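PDB 6TZ0: RNA-dependent RNA Polymerase from Bombyx mori cytoplasmic polyhedrosis virus, which synthesises RNA on RNA templates, making plus strands by fully conservative transcription and probably also the complementary minus strands of the viral genome. Local coordinates for residues Met828-Pro840 / Tyr900-Leu914. Sequence-based numbering, arbitrary orientation.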
loop_
_atom_site.group_PDB
_atom_site.type_symbol
_atom_site.label_atom_id
_atom_site.label_comp_id
_atom_site.label_asym_id
_atom_site.label_seq_id
_atom_site.Cartn_x
_atom_site.Cartn_y
_atom_site.Cartn_z
ATOM N N MET A 828 9.686 -34.970 22.632
ATOM C CA MET A 828 10.725 -34.777 23.630
ATOM C C MET A 828 11.046 -33.295 23.744
ATOM O O MET A 828 11.192 -32.603 22.732
ATOM C CB MET A 828 11.981 -35.562 23.254
ATOM C CG MET A 828 13.057 -35.615 24.313
ATOM S SD MET A 828 14.520 -36.475 23.700
ATOM C CE MET A 828 13.993 -38.177 23.702
ATOM N N SER A 829 11.150 -32.812 24.976
ATOM C CA SER A 829 11.433 -31.410 25.248
ATOM C C SER A 829 12.931 -31.236 25.466
ATOM O O SER A 829 13.492 -31.799 26.411
ATOM C CB SER A 829 10.650 -30.931 26.469
ATOM O OG SER A 829 10.945 -29.581 26.776
ATOM N N LEU A 830 13.578 -30.472 24.590
ATOM C CA LEU A 830 14.967 -30.091 24.797
ATOM C C LEU A 830 15.075 -28.578 24.866
ATOM O O LEU A 830 14.405 -27.858 24.122
ATOM C CB LEU A 830 15.913 -30.632 23.702
ATOM C CG LEU A 830 15.904 -30.147 22.252
ATOM C CD1 LEU A 830 17.273 -30.346 21.651
ATOM C CD2 LEU A 830 14.910 -30.950 21.449
ATOM N N ILE A 831 15.912 -28.103 25.777
ATOM C CA ILE A 831 16.180 -26.683 25.933
ATOM C C ILE A 831 17.627 -26.422 25.532
ATOM O O ILE A 831 18.539 -27.165 25.920
ATOM C CB ILE A 831 15.858 -26.205 27.361
ATOM C CG1 ILE A 831 16.574 -27.046 28.409
ATOM C CG2 ILE A 831 14.365 -26.292 27.614
ATOM C CD1 ILE A 831 16.450 -26.509 29.780
ATOM N N LEU A 832 17.821 -25.421 24.703
ATOM C CA LEU A 832 19.138 -25.117 24.179
ATOM C C LEU A 832 19.988 -24.410 25.232
ATOM O O LEU A 832 19.453 -23.723 26.106
ATOM C CB LEU A 832 19.005 -24.279 22.908
ATOM C CG LEU A 832 18.088 -23.054 22.848
ATOM C CD1 LEU A 832 18.755 -21.764 23.307
ATOM C CD2 LEU A 832 17.556 -22.910 21.434
ATOM N N PRO A 833 21.306 -24.603 25.206
ATOM C CA PRO A 833 22.165 -23.911 26.171
ATOM C C PRO A 833 22.283 -22.433 25.842
ATOM O O PRO A 833 21.958 -21.982 24.743
ATOM C CB PRO A 833 23.512 -24.622 26.021
ATOM C CG PRO A 833 23.499 -25.145 24.636
ATOM C CD PRO A 833 22.080 -25.531 24.362
ATOM N N LEU A 834 22.770 -21.669 26.825
ATOM C CA LEU A 834 22.924 -20.234 26.622
ATOM C C LEU A 834 24.074 -19.893 25.689
ATOM O O LEU A 834 24.145 -18.758 25.213
ATOM C CB LEU A 834 23.134 -19.503 27.945
ATOM C CG LEU A 834 21.971 -19.400 28.914
ATOM C CD1 LEU A 834 22.407 -18.596 30.107
ATOM C CD2 LEU A 834 20.806 -18.755 28.233
ATOM N N ALA A 835 24.971 -20.839 25.408
ATOM C CA ALA A 835 26.046 -20.577 24.462
ATOM C C ALA A 835 25.547 -20.491 23.027
ATOM O O ALA A 835 26.269 -19.979 22.171
ATOM C CB ALA A 835 27.122 -21.653 24.572
ATOM N N TRP A 836 24.329 -20.964 22.754
ATOM C CA TRP A 836 23.756 -20.862 21.417
ATOM C C TRP A 836 23.441 -19.419 21.043
ATOM O O TRP A 836 23.376 -19.088 19.854
ATOM C CB TRP A 836 22.490 -21.713 21.336
ATOM C CG TRP A 836 21.884 -21.740 19.986
ATOM C CD1 TRP A 836 22.293 -22.474 18.916
ATOM C CD2 TRP A 836 20.816 -20.915 19.523
ATOM N NE1 TRP A 836 21.507 -22.198 17.827
ATOM C CE2 TRP A 836 20.597 -21.235 18.174
ATOM C CE3 TRP A 836 20.019 -19.939 20.124
ATOM C CZ2 TRP A 836 19.607 -20.623 17.417
ATOM C CZ3 TRP A 836 19.038 -19.339 19.377
ATOM C CH2 TRP A 836 18.838 -19.681 18.038
ATOM N N LEU A 837 23.257 -18.545 22.037
ATOM C CA LEU A 837 22.960 -17.141 21.775
ATOM C C LEU A 837 24.110 -16.400 21.110
ATOM O O LEU A 837 23.884 -15.353 20.503
ATOM C CB LEU A 837 22.601 -16.425 23.076
ATOM C CG LEU A 837 21.279 -16.778 23.746
ATOM C CD1 LEU A 837 21.183 -16.116 25.105
ATOM C CD2 LEU A 837 20.142 -16.330 22.871
ATOM N N PHE A 838 25.334 -16.913 21.187
ATOM C CA PHE A 838 26.492 -16.128 20.795
ATOM C C PHE A 838 27.238 -16.746 19.625
ATOM O O PHE A 838 28.432 -16.489 19.457
ATOM C CB PHE A 838 27.419 -15.969 21.997
ATOM C CG PHE A 838 26.704 -15.554 23.245
ATOM C CD1 PHE A 838 26.210 -14.274 23.391
ATOM C CD2 PHE A 838 26.541 -16.449 24.284
ATOM C CE1 PHE A 838 25.550 -13.902 24.547
ATOM C CE2 PHE A 838 25.890 -16.078 25.442
ATOM C CZ PHE A 838 25.398 -14.802 25.573
ATOM N N MET A 839 26.568 -17.537 18.805
ATOM C CA MET A 839 27.251 -18.372 17.837
ATOM C C MET A 839 26.979 -17.954 16.402
ATOM O O MET A 839 25.978 -17.291 16.115
ATOM C CB MET A 839 26.850 -19.839 18.047
ATOM C CG MET A 839 27.553 -20.493 19.222
ATOM S SD MET A 839 29.323 -20.730 18.934
ATOM C CE MET A 839 30.079 -19.388 19.852
ATOM N N PRO A 840 27.889 -18.280 15.479
ATOM C CA PRO A 840 27.580 -18.134 14.053
ATOM C C PRO A 840 26.435 -19.051 13.664
ATOM O O PRO A 840 26.441 -20.242 13.984
ATOM C CB PRO A 840 28.886 -18.543 13.365
ATOM C CG PRO A 840 29.916 -18.330 14.371
ATOM C CD PRO A 840 29.299 -18.645 15.687
ATOM N N TYR A 900 31.827 -24.574 29.213
ATOM C CA TYR A 900 30.842 -23.526 28.989
ATOM C C TYR A 900 29.681 -23.982 28.118
ATOM O O TYR A 900 28.670 -23.279 28.046
ATOM C CB TYR A 900 31.473 -22.298 28.333
ATOM C CG TYR A 900 32.323 -21.424 29.218
ATOM C CD1 TYR A 900 31.742 -20.548 30.117
ATOM C CD2 TYR A 900 33.704 -21.428 29.107
ATOM C CE1 TYR A 900 32.515 -19.732 30.913
ATOM C CE2 TYR A 900 34.483 -20.613 29.899
ATOM C CZ TYR A 900 33.886 -19.768 30.793
ATOM O OH TYR A 900 34.668 -18.961 31.579
ATOM N N GLY A 901 29.805 -25.114 27.439
ATOM C CA GLY A 901 28.705 -25.620 26.646
ATOM C C GLY A 901 28.615 -25.066 25.245
ATOM O O GLY A 901 27.526 -25.050 24.666
ATOM N N PHE A 902 29.731 -24.600 24.682
ATOM C CA PHE A 902 29.734 -24.161 23.291
ATOM C C PHE A 902 29.619 -25.335 22.333
ATOM O O PHE A 902 29.055 -25.196 21.241
ATOM C CB PHE A 902 31.007 -23.375 22.984
ATOM C CG PHE A 902 31.051 -22.005 23.597
ATOM C CD1 PHE A 902 30.384 -20.955 23.004
ATOM C CD2 PHE A 902 31.778 -21.761 24.745
ATOM C CE1 PHE A 902 30.428 -19.691 23.546
ATOM C CE2 PHE A 902 31.831 -20.493 25.287
ATOM C CZ PHE A 902 31.152 -19.461 24.687
ATOM N N THR A 903 30.144 -26.496 22.729
ATOM C CA THR A 903 30.170 -27.645 21.837
ATOM C C THR A 903 28.788 -28.257 21.653
ATOM O O THR A 903 28.498 -28.795 20.582
ATOM C CB THR A 903 31.179 -28.674 22.349
ATOM O OG1 THR A 903 31.190 -29.815 21.484
ATOM C CG2 THR A 903 30.866 -29.097 23.758
ATOM N N GLY A 904 27.909 -28.137 22.651
ATOM C CA GLY A 904 26.533 -28.556 22.458
ATOM C C GLY A 904 25.791 -27.649 21.498
ATOM O O GLY A 904 24.996 -28.115 20.680
ATOM N N ALA A 905 26.070 -26.345 21.561
ATOM C CA ALA A 905 25.460 -25.402 20.631
ATOM C C ALA A 905 25.951 -25.629 19.208
ATOM O O ALA A 905 25.165 -25.568 18.254
ATOM C CB ALA A 905 25.760 -23.974 21.073
ATOM N N LEU A 906 27.243 -25.922 19.048
ATOM C CA LEU A 906 27.776 -26.171 17.715
ATOM C C LEU A 906 27.327 -27.520 17.170
ATOM O O LEU A 906 27.072 -27.640 15.968
ATOM C CB LEU A 906 29.296 -26.059 17.737
ATOM C CG LEU A 906 29.730 -24.611 17.975
ATOM C CD1 LEU A 906 31.220 -24.502 18.187
ATOM C CD2 LEU A 906 29.293 -23.741 16.810
ATOM N N LEU A 907 27.185 -28.525 18.036
ATOM C CA LEU A 907 26.601 -29.801 17.640
ATOM C C LEU A 907 25.141 -29.643 17.238
ATOM O O LEU A 907 24.683 -30.279 16.284
ATOM C CB LEU A 907 26.762 -30.791 18.795
ATOM C CG LEU A 907 26.390 -32.269 18.747
ATOM C CD1 LEU A 907 27.400 -33.033 19.556
ATOM C CD2 LEU A 907 25.032 -32.462 19.375
ATOM N N LEU A 908 24.408 -28.778 17.939
ATOM C CA LEU A 908 23.012 -28.519 17.609
ATOM C C LEU A 908 22.872 -27.810 16.269
ATOM O O LEU A 908 22.018 -28.180 15.457
ATOM C CB LEU A 908 22.373 -27.707 18.738
ATOM C CG LEU A 908 20.911 -27.273 18.701
ATOM C CD1 LEU A 908 20.345 -27.358 20.092
ATOM C CD2 LEU A 908 20.824 -25.833 18.234
ATOM N N ILE A 909 23.692 -26.785 16.020
ATOM C CA ILE A 909 23.609 -26.090 14.738
ATOM C C ILE A 909 24.190 -26.942 13.609
ATOM O O ILE A 909 23.816 -26.764 12.444
ATOM C CB ILE A 909 24.272 -24.696 14.850
ATOM C CG1 ILE A 909 23.875 -23.801 13.678
ATOM C CG2 ILE A 909 25.776 -24.791 14.899
ATOM C CD1 ILE A 909 22.398 -23.527 13.609
ATOM N N ASP A 910 25.045 -27.917 13.931
ATOM C CA ASP A 910 25.558 -28.835 12.924
ATOM C C ASP A 910 24.516 -29.877 12.536
ATOM O O ASP A 910 24.368 -30.199 11.352
ATOM C CB ASP A 910 26.820 -29.516 13.456
ATOM C CG ASP A 910 27.631 -30.202 12.373
ATOM O OD1 ASP A 910 27.274 -30.106 11.179
ATOM O OD2 ASP A 910 28.635 -30.857 12.724
ATOM N N LEU A 911 23.780 -30.410 13.510
ATOM C CA LEU A 911 22.857 -31.506 13.242
ATOM C C LEU A 911 21.502 -31.055 12.714
ATOM O O LEU A 911 20.689 -31.927 12.385
ATOM C CB LEU A 911 22.658 -32.348 14.501
ATOM C CG LEU A 911 23.881 -33.171 14.890
ATOM C CD1 LEU A 911 23.646 -33.831 16.215
ATOM C CD2 LEU A 911 24.187 -34.207 13.825
ATOM N N ASN A 912 21.250 -29.741 12.642
ATOM C CA ASN A 912 20.030 -29.157 12.062
ATOM C C ASN A 912 18.762 -29.642 12.765
ATOM O O ASN A 912 17.726 -29.856 12.133
ATOM C CB ASN A 912 19.942 -29.421 10.556
ATOM C CG ASN A 912 20.988 -28.672 9.772
ATOM O OD1 ASN A 912 21.920 -29.266 9.233
ATOM N ND2 ASN A 912 20.824 -27.361 9.674
ATOM N N ILE A 913 18.849 -29.821 14.084
ATOM C CA ILE A 913 17.696 -30.284 14.845
ATOM C C ILE A 913 16.638 -29.189 14.939
ATOM O O ILE A 913 15.433 -29.467 14.863
ATOM C CB ILE A 913 18.162 -30.786 16.226
ATOM C CG1 ILE A 913 19.071 -32.000 16.045
ATOM C CG2 ILE A 913 16.992 -31.169 17.118
ATOM C CD1 ILE A 913 19.761 -32.442 17.306
ATOM N N LEU A 914 17.059 -27.929 15.021
ATOM C CA LEU A 914 16.137 -26.798 15.089
ATOM C C LEU A 914 15.510 -26.430 13.751
ATOM O O LEU A 914 14.828 -25.404 13.675
ATOM C CB LEU A 914 16.842 -25.579 15.680
ATOM C CG LEU A 914 16.667 -25.344 17.182
ATOM C CD1 LEU A 914 17.208 -26.471 18.031
ATOM C CD2 LEU A 914 17.356 -24.046 17.550
#
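The carbonyl oxygen of A905, at the edge of the W836 ring, accepts the helical bond from I909 N (2.9 Å). No hydrogen bond crosses between the two segments, which meet through apolar packing. A905 CB lies 3.7 Å from W836 CA, and the two CA atoms are 4.9 Å apart. G901, its O packed by A835 CB and P833 CG, serves two helices: with positive phi (86°) it closes helix 894-899 in a Schellman motif, and it is the N-cap of helix 902-911. A835 CB makes a CH-pi contact over one face of the F902 ring, 4.1 Å from the centroid. The bent M839 side chain crosses that of F902 at about a right angle, bringing CE to 3.5 Å from F902 CD1, while SD rests on L906 CD2. A chi1 of -176° sets the W836 indole beside its own carbonyl carbon, and CD1 and NE1 meet L908 CD2. L914 CD2 touches both W836 CZ2 and L832 CD2. The example is a 3-10 turn, 834-837, and flanking loop residues packed on helix 902-911, in the C-terminal region. The L832 side chain is about 8 Å from that of R791, an ATP-binding residue, though no ATP is bound here. Strand 827-831, separated from the turn by L832 and P833, runs between strands 791-795 and 813-815, and helix 20-35 touches I831, P833 and L834.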